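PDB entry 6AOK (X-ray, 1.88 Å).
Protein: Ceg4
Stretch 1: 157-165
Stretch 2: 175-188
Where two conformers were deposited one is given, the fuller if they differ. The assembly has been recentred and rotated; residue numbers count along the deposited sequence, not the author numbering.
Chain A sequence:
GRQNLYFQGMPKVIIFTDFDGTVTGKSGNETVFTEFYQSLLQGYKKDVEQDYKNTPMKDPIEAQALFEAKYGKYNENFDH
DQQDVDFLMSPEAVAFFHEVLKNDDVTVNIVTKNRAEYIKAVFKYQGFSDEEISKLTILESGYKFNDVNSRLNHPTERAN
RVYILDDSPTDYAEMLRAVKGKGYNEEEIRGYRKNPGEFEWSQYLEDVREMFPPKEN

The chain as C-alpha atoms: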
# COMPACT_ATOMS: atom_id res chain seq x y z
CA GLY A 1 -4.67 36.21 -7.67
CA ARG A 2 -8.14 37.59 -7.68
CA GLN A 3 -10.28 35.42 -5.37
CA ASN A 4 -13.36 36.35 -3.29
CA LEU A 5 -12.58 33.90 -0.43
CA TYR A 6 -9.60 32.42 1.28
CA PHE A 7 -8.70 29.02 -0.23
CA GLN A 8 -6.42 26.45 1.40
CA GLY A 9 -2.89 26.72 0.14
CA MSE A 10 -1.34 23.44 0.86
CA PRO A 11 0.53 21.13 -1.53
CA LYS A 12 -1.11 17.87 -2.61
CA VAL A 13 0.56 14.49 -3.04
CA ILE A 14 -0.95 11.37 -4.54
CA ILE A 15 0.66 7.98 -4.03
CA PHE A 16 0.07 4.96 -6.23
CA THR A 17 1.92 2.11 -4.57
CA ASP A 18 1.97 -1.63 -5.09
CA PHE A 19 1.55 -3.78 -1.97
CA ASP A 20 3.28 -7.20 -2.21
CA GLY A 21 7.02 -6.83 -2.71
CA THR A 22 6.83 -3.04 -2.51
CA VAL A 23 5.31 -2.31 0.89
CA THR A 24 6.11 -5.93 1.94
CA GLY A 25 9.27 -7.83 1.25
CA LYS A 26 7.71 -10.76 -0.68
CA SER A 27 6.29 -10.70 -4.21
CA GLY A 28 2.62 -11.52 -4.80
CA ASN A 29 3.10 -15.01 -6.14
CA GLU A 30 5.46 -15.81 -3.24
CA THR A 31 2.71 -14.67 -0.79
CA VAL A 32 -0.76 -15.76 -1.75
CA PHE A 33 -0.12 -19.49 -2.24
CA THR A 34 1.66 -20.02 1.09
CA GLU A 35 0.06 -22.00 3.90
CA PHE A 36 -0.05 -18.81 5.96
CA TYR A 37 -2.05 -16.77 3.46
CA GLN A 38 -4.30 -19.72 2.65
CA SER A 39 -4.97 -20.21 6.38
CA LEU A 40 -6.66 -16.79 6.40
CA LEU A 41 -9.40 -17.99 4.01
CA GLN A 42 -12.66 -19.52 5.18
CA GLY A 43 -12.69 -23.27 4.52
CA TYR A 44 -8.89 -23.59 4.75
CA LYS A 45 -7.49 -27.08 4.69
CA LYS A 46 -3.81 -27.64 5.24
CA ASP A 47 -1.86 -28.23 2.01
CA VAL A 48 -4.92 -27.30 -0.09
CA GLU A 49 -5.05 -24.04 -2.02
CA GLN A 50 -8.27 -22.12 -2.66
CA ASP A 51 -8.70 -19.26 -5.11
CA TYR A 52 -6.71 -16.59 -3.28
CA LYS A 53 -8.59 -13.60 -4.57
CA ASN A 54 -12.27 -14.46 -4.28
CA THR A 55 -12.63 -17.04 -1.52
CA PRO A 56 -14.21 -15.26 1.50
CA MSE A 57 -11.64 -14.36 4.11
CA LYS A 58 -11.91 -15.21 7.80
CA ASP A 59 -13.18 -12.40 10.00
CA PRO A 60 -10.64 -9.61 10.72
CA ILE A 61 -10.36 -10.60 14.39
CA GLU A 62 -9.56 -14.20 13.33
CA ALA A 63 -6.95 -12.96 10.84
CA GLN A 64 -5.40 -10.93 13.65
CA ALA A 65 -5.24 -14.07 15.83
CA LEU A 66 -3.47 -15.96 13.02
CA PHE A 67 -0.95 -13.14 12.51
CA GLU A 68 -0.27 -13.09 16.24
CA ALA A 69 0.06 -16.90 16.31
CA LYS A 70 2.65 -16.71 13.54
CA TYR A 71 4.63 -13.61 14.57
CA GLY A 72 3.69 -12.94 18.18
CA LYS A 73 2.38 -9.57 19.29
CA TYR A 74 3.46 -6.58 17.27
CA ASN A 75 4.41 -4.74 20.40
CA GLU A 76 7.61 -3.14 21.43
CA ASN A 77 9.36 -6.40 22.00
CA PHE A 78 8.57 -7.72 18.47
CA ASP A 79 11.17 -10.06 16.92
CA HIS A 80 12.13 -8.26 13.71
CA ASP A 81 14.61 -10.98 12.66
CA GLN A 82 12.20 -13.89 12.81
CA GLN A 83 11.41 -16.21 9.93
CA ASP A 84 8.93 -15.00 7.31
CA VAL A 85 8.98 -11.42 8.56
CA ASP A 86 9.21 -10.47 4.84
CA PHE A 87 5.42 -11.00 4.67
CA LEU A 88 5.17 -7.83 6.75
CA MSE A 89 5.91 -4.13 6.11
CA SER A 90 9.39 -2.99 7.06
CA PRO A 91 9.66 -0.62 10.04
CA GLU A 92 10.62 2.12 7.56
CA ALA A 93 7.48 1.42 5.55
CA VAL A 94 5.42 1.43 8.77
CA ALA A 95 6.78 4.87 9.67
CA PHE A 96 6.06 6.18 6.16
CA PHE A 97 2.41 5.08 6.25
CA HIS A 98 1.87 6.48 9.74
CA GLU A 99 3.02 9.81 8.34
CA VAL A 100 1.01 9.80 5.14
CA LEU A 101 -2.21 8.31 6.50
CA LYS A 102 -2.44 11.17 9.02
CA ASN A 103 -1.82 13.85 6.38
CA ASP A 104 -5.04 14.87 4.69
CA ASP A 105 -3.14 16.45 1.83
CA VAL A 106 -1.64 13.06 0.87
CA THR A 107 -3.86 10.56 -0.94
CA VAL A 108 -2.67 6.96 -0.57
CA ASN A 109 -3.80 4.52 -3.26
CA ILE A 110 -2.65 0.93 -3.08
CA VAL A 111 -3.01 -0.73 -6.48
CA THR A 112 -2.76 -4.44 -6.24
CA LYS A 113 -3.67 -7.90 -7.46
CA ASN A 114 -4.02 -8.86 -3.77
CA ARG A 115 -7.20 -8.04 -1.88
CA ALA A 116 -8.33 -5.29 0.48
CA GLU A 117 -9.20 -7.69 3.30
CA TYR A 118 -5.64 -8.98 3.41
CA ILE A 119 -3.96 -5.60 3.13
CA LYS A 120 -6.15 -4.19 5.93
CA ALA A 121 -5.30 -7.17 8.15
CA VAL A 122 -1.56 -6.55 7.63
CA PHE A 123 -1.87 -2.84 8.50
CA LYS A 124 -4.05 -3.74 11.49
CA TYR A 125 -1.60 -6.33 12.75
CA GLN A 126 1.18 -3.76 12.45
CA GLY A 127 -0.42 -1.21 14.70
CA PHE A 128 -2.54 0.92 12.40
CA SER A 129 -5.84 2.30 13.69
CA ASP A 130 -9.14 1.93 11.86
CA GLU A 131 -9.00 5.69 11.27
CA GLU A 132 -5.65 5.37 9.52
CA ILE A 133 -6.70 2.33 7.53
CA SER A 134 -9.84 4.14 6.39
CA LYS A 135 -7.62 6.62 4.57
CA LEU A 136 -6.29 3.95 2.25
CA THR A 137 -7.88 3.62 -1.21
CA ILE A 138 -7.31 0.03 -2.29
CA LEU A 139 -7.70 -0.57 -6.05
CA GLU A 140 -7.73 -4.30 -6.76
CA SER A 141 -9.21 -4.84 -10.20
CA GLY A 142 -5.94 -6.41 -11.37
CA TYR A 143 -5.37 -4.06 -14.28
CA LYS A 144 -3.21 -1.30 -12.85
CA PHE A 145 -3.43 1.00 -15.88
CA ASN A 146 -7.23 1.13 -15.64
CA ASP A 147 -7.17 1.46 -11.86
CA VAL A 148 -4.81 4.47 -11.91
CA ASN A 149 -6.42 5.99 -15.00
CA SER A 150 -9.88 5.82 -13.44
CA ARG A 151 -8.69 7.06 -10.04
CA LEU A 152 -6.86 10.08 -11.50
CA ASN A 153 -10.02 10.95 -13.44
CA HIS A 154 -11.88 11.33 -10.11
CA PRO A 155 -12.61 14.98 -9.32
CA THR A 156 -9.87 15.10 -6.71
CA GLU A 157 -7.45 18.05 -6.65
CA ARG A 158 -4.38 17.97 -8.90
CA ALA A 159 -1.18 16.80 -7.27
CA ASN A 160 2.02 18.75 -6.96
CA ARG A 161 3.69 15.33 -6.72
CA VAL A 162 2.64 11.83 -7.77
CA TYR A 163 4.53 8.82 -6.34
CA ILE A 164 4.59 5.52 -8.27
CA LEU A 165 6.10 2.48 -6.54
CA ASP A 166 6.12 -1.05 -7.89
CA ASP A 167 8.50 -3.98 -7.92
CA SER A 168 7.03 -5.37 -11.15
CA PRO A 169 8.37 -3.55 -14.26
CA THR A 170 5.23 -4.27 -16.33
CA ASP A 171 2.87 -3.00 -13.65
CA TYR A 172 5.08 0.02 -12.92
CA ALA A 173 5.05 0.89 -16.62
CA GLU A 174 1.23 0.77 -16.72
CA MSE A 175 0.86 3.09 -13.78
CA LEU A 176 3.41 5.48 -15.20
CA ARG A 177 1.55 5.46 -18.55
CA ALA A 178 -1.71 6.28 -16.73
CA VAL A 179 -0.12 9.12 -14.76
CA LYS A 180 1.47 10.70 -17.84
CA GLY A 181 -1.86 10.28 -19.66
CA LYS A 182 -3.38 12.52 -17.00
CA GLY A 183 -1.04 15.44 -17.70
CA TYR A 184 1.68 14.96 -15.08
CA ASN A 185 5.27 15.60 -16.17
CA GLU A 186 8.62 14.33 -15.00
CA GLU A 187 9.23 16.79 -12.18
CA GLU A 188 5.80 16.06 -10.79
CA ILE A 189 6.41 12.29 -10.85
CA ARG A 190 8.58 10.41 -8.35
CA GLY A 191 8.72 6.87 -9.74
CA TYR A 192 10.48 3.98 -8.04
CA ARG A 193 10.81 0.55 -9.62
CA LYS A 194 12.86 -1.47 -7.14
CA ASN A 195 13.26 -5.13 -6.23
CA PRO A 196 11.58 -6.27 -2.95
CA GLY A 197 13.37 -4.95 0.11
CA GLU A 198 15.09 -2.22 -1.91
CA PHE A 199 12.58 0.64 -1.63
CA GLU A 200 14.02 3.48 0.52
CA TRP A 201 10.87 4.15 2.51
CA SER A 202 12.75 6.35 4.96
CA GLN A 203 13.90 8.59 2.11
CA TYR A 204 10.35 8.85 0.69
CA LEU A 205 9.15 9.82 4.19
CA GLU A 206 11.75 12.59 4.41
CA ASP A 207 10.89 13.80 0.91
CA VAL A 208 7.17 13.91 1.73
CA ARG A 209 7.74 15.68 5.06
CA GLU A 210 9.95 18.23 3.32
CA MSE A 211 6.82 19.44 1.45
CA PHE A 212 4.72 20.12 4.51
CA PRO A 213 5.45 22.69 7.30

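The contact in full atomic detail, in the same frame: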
# COMPACT_ATOMS: atom_id res chain seq x y z
N GLU A 157 -8.33 16.94 -6.28
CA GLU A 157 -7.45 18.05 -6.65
C GLU A 157 -6.14 17.54 -7.25
O GLU A 157 -5.64 16.54 -6.82
CB GLU A 157 -7.09 18.91 -5.47
CG GLU A 157 -8.04 18.80 -4.32
CD GLU A 157 -8.47 20.13 -3.84
OE1 GLU A 157 -8.06 21.13 -4.46
OE2 GLU A 157 -9.20 20.18 -2.85
N ARG A 158 -5.62 18.30 -8.20
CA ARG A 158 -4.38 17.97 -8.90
C ARG A 158 -3.19 17.95 -7.95
O ARG A 158 -3.05 18.80 -7.06
CB ARG A 158 -4.17 19.00 -10.02
CG ARG A 158 -2.78 19.08 -10.60
CD ARG A 158 -2.88 19.45 -12.06
NE ARG A 158 -3.52 18.38 -12.80
CZ ARG A 158 -2.87 17.54 -13.60
NH1 ARG A 158 -1.56 17.68 -13.79
NH2 ARG A 158 -3.53 16.57 -14.23
N ALA A 159 -2.33 16.97 -8.14
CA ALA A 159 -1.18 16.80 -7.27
C ALA A 159 -0.04 17.74 -7.68
O ALA A 159 0.14 18.06 -8.86
CB ALA A 159 -0.67 15.34 -7.34
N ASN A 160 0.70 18.21 -6.68
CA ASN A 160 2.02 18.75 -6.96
C ASN A 160 3.04 17.63 -7.16
O ASN A 160 4.02 17.79 -7.89
CB ASN A 160 2.46 19.69 -5.81
CG ASN A 160 1.50 20.85 -5.62
OD1 ASN A 160 0.48 20.74 -4.92
ND2 ASN A 160 1.80 21.96 -6.26
N ARG A 161 2.78 16.46 -6.60
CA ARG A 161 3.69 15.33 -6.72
C ARG A 161 2.88 14.04 -6.77
O ARG A 161 1.95 13.87 -5.98
CB ARG A 161 4.66 15.30 -5.54
CG ARG A 161 5.81 14.35 -5.73
CD ARG A 161 7.13 15.02 -5.32
NE ARG A 161 7.20 16.46 -5.59
CZ ARG A 161 7.21 17.00 -6.81
NH1 ARG A 161 7.10 16.21 -7.87
NH2 ARG A 161 7.30 18.31 -6.95
N VAL A 162 3.25 13.15 -7.69
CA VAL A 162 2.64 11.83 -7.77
C VAL A 162 3.75 10.82 -7.58
O VAL A 162 4.72 10.83 -8.35
CB VAL A 162 1.92 11.59 -9.12
CG1 VAL A 162 1.30 10.17 -9.15
CG2 VAL A 162 0.87 12.75 -9.41
N TYR A 163 3.61 9.94 -6.57
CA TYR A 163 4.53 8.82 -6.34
C TYR A 163 4.00 7.56 -7.02
O TYR A 163 2.80 7.28 -6.95
CB TYR A 163 4.68 8.52 -4.85
CG TYR A 163 5.69 9.43 -4.22
CD1 TYR A 163 5.36 10.74 -3.94
CD2 TYR A 163 6.95 9.00 -3.92
CE1 TYR A 163 6.28 11.57 -3.37
CE2 TYR A 163 7.87 9.82 -3.36
CZ TYR A 163 7.53 11.13 -3.07
OH TYR A 163 8.47 12.01 -2.51
N ILE A 164 4.91 6.82 -7.66
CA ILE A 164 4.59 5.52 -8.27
C ILE A 164 5.63 4.52 -7.80
O ILE A 164 6.82 4.72 -8.05
CB ILE A 164 4.59 5.57 -9.79
CG1 ILE A 164 3.72 6.75 -10.27
CG2 ILE A 164 4.07 4.23 -10.33
CD1 ILE A 164 3.98 7.16 -11.76
N LEU A 165 5.18 3.46 -7.11
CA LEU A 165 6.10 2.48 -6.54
C LEU A 165 5.63 1.11 -6.94
O LEU A 165 4.46 0.77 -6.70
CB LEU A 165 6.14 2.57 -5.01
CG LEU A 165 6.59 3.96 -4.57
CD1 LEU A 165 5.37 4.69 -4.06
CD2 LEU A 165 7.70 3.92 -3.53
N MSE A 175 1.23 1.98 -14.60
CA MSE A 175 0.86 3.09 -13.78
C MSE A 175 1.48 4.37 -14.28
O MSE A 175 0.85 5.37 -14.33
CB MSE A 175 1.23 2.86 -12.34
CG MSE A 175 0.60 1.59 -11.78
SE MSE A 175 0.41 1.60 -9.82
CE MSE A 175 2.26 0.97 -9.53
N LEU A 176 2.73 4.29 -14.67
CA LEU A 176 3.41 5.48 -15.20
C LEU A 176 2.73 6.00 -16.46
O LEU A 176 2.58 7.22 -16.64
CB LEU A 176 4.87 5.14 -15.47
CG LEU A 176 5.68 6.31 -15.98
CD1 LEU A 176 5.84 7.41 -14.88
CD2 LEU A 176 7.06 5.78 -16.45
N ARG A 177 2.33 5.09 -17.36
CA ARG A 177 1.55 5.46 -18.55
C ARG A 177 0.26 6.20 -18.18
O ARG A 177 -0.11 7.20 -18.81
CB ARG A 177 1.22 4.18 -19.34
CG ARG A 177 1.12 4.33 -20.83
CD ARG A 177 1.82 3.14 -21.55
NE ARG A 177 1.50 1.85 -20.93
CZ ARG A 177 2.40 0.87 -20.71
NH1 ARG A 177 3.67 1.03 -21.07
NH2 ARG A 177 2.03 -0.25 -20.13
N ALA A 178 -0.45 5.69 -17.17
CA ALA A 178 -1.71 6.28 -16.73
C ALA A 178 -1.49 7.67 -16.14
O ALA A 178 -2.26 8.61 -16.40
CB ALA A 178 -2.38 5.35 -15.70
N VAL A 179 -0.41 7.83 -15.38
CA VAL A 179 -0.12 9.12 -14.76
C VAL A 179 0.26 10.15 -15.82
O VAL A 179 -0.19 11.29 -15.77
CB VAL A 179 0.97 8.94 -13.69
CG1 VAL A 179 1.48 10.32 -13.21
CG2 VAL A 179 0.43 8.16 -12.48
N LYS A 180 1.12 9.77 -16.78
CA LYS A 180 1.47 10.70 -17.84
C LYS A 180 0.26 11.00 -18.72
O LYS A 180 0.12 12.11 -19.21
CB LYS A 180 2.62 10.16 -18.68
CG LYS A 180 3.96 10.12 -17.96
CD LYS A 180 5.01 9.50 -18.90
CE LYS A 180 6.34 9.32 -18.22
NZ LYS A 180 6.99 10.61 -17.88
N GLY A 181 -0.64 10.03 -18.89
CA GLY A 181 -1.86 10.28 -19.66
C GLY A 181 -2.87 11.13 -18.94
O GLY A 181 -3.97 11.38 -19.46
N LYS A 182 -2.55 11.55 -17.71
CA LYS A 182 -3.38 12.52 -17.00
C LYS A 182 -2.65 13.86 -16.82
O LYS A 182 -3.06 14.69 -15.99
CB LYS A 182 -3.83 11.95 -15.66
CG LYS A 182 -4.90 10.85 -15.83
CD LYS A 182 -6.27 11.46 -16.29
CE LYS A 182 -7.21 10.41 -16.93
NZ LYS A 182 -6.76 10.10 -18.35
N GLY A 183 -1.63 14.12 -17.64
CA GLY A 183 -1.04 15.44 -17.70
C GLY A 183 0.12 15.70 -16.77
O GLY A 183 0.66 16.78 -16.79
N TYR A 184 0.54 14.74 -15.96
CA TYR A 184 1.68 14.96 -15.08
C TYR A 184 2.98 14.76 -15.84
O TYR A 184 3.09 13.85 -16.67
CB TYR A 184 1.61 13.98 -13.91
CG TYR A 184 0.42 14.29 -12.98
CD1 TYR A 184 0.52 15.28 -12.02
CD2 TYR A 184 -0.79 13.62 -13.10
CE1 TYR A 184 -0.53 15.59 -11.20
CE2 TYR A 184 -1.86 13.92 -12.28
CZ TYR A 184 -1.71 14.92 -11.33
OH TYR A 184 -2.76 15.27 -10.51
N ASN A 185 3.96 15.60 -15.54
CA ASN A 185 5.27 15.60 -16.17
C ASN A 185 6.35 15.21 -15.17
O ASN A 185 6.11 15.09 -13.96
CB ASN A 185 5.58 16.96 -16.80
CG ASN A 185 5.33 18.11 -15.86
OD1 ASN A 185 5.55 18.01 -14.65
ND2 ASN A 185 4.87 19.23 -16.41
N GLU A 186 7.58 15.06 -15.70
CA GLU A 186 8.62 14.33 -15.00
C GLU A 186 8.91 14.90 -13.62
O GLU A 186 9.09 14.14 -12.68
CB GLU A 186 9.89 14.33 -15.84
CG GLU A 186 11.03 13.65 -15.19
CD GLU A 186 12.32 14.00 -15.88
OE1 GLU A 186 12.46 15.17 -16.39
OE2 GLU A 186 13.18 13.09 -15.86
N GLU A 187 8.94 16.21 -13.46
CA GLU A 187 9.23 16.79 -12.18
C GLU A 187 8.10 16.66 -11.20
O GLU A 187 8.24 16.88 -10.06
CB GLU A 187 9.65 18.27 -12.26
CG GLU A 187 8.57 19.32 -12.38
CD GLU A 187 8.46 19.88 -13.79
OE1 GLU A 187 8.07 21.05 -13.96
OE2 GLU A 187 8.80 19.17 -14.75
N GLU A 188 6.90 16.33 -11.69
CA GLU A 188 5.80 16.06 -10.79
C GLU A 188 5.76 14.60 -10.37
O GLU A 188 5.13 14.28 -9.37
CB GLU A 188 4.48 16.43 -11.46
CG GLU A 188 4.24 17.92 -11.47
CD GLU A 188 3.27 18.34 -12.55
OE1 GLU A 188 3.20 17.66 -13.61
OE2 GLU A 188 2.60 19.38 -12.35

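The ring of Y184 is filled on both faces by side chains of opposite character. Over one face lies the guanidinium of R158, nearly flat on the ring, with planes at 11° and centres 4.0 Å apart; over the opposite face sits a methyl of V162, with CG2 3.6 Å from the centroid of the Y184 ring and 13° off its normal. The contact illustrates a general principle: an aromatic residue between surface and core can offer one face to a cation and the other to an aliphatic group, while its polar end ties down the backbone.

The third task falls to the hydroxyl. A159 N donates a hydrogen bond to Y184 OH at 2.9 Å, and the angle of 173° at the hydrogen makes it almost linear. A159 itself is buried, and its methyl packs beside the ring, CB lying 3.9 Å from Y184 CE1. Tyrosine suits the place because a single side chain with a rigid ring, in the m rotamer and with its CA-to-CB bond toward the first stretch, supplies two aromatic faces, one for a cation and one for a methyl, and a polar tip.

R158 reaches its position with a long side chain that starts t at chi1 and bends at chi3, near -66°, to bring the guanidinium over the ring. Its CA-to-CB bond points sideways. Stacking leaves the edge of the group free for hydrogen bonding, and R158 NH2 donates to K182 O at 2.6 Å. The carbonyl belongs to a type I turn running from K180 to G183, which follows the helix and leads the chain into Y184. G183, with phi and psi of 91° and 0°, closes this turn. A CB there would be jammed against the carbonyl O of K182 and would also lie 3.5 Å from R158 NH2, so the backbone shape alone calls for glycine.

Beneath the tyrosine, strand 161-165 runs nearly antiparallel to helix 175-180, their axes at 164° and 9.6 Å apart at closest approach. The alternation of the strand sends V162 and I164 toward the second stretch and Y163 away from it. V162 therefore serves two neighbours: CG2 meets the ring, while CG1 packs 4.0 Å from V179 CG2. I164 spreads across the helix, with CG2 3.7 Å from M175 CB and CD1 3.6 Å from L176 CD1 and 3.8 Å from V179 CG2. V162, I164 and V179 each touch more than one partner, which branched aliphatic side chains make possible. M175, a selenomethionine, reaches the end of the strand, where its CE lies against the backbone, 3.6 Å from L165 O.

At the other end of the strand the fastening is mostly polar. V162 N donates to E188 O at 2.8 Å, and R161 CA approaches the same oxygen at 3.2 Å in a CA-H...O contact. R161 starts away from the second stretch, yet its side chain turns back so that NH1 donates to E187 O at 2.6 Å. The carboxylate of E188 meanwhile serves its own stretch: OE1 accepts from N185 N at 2.9 Å. Together the two stretches bury 676 Å².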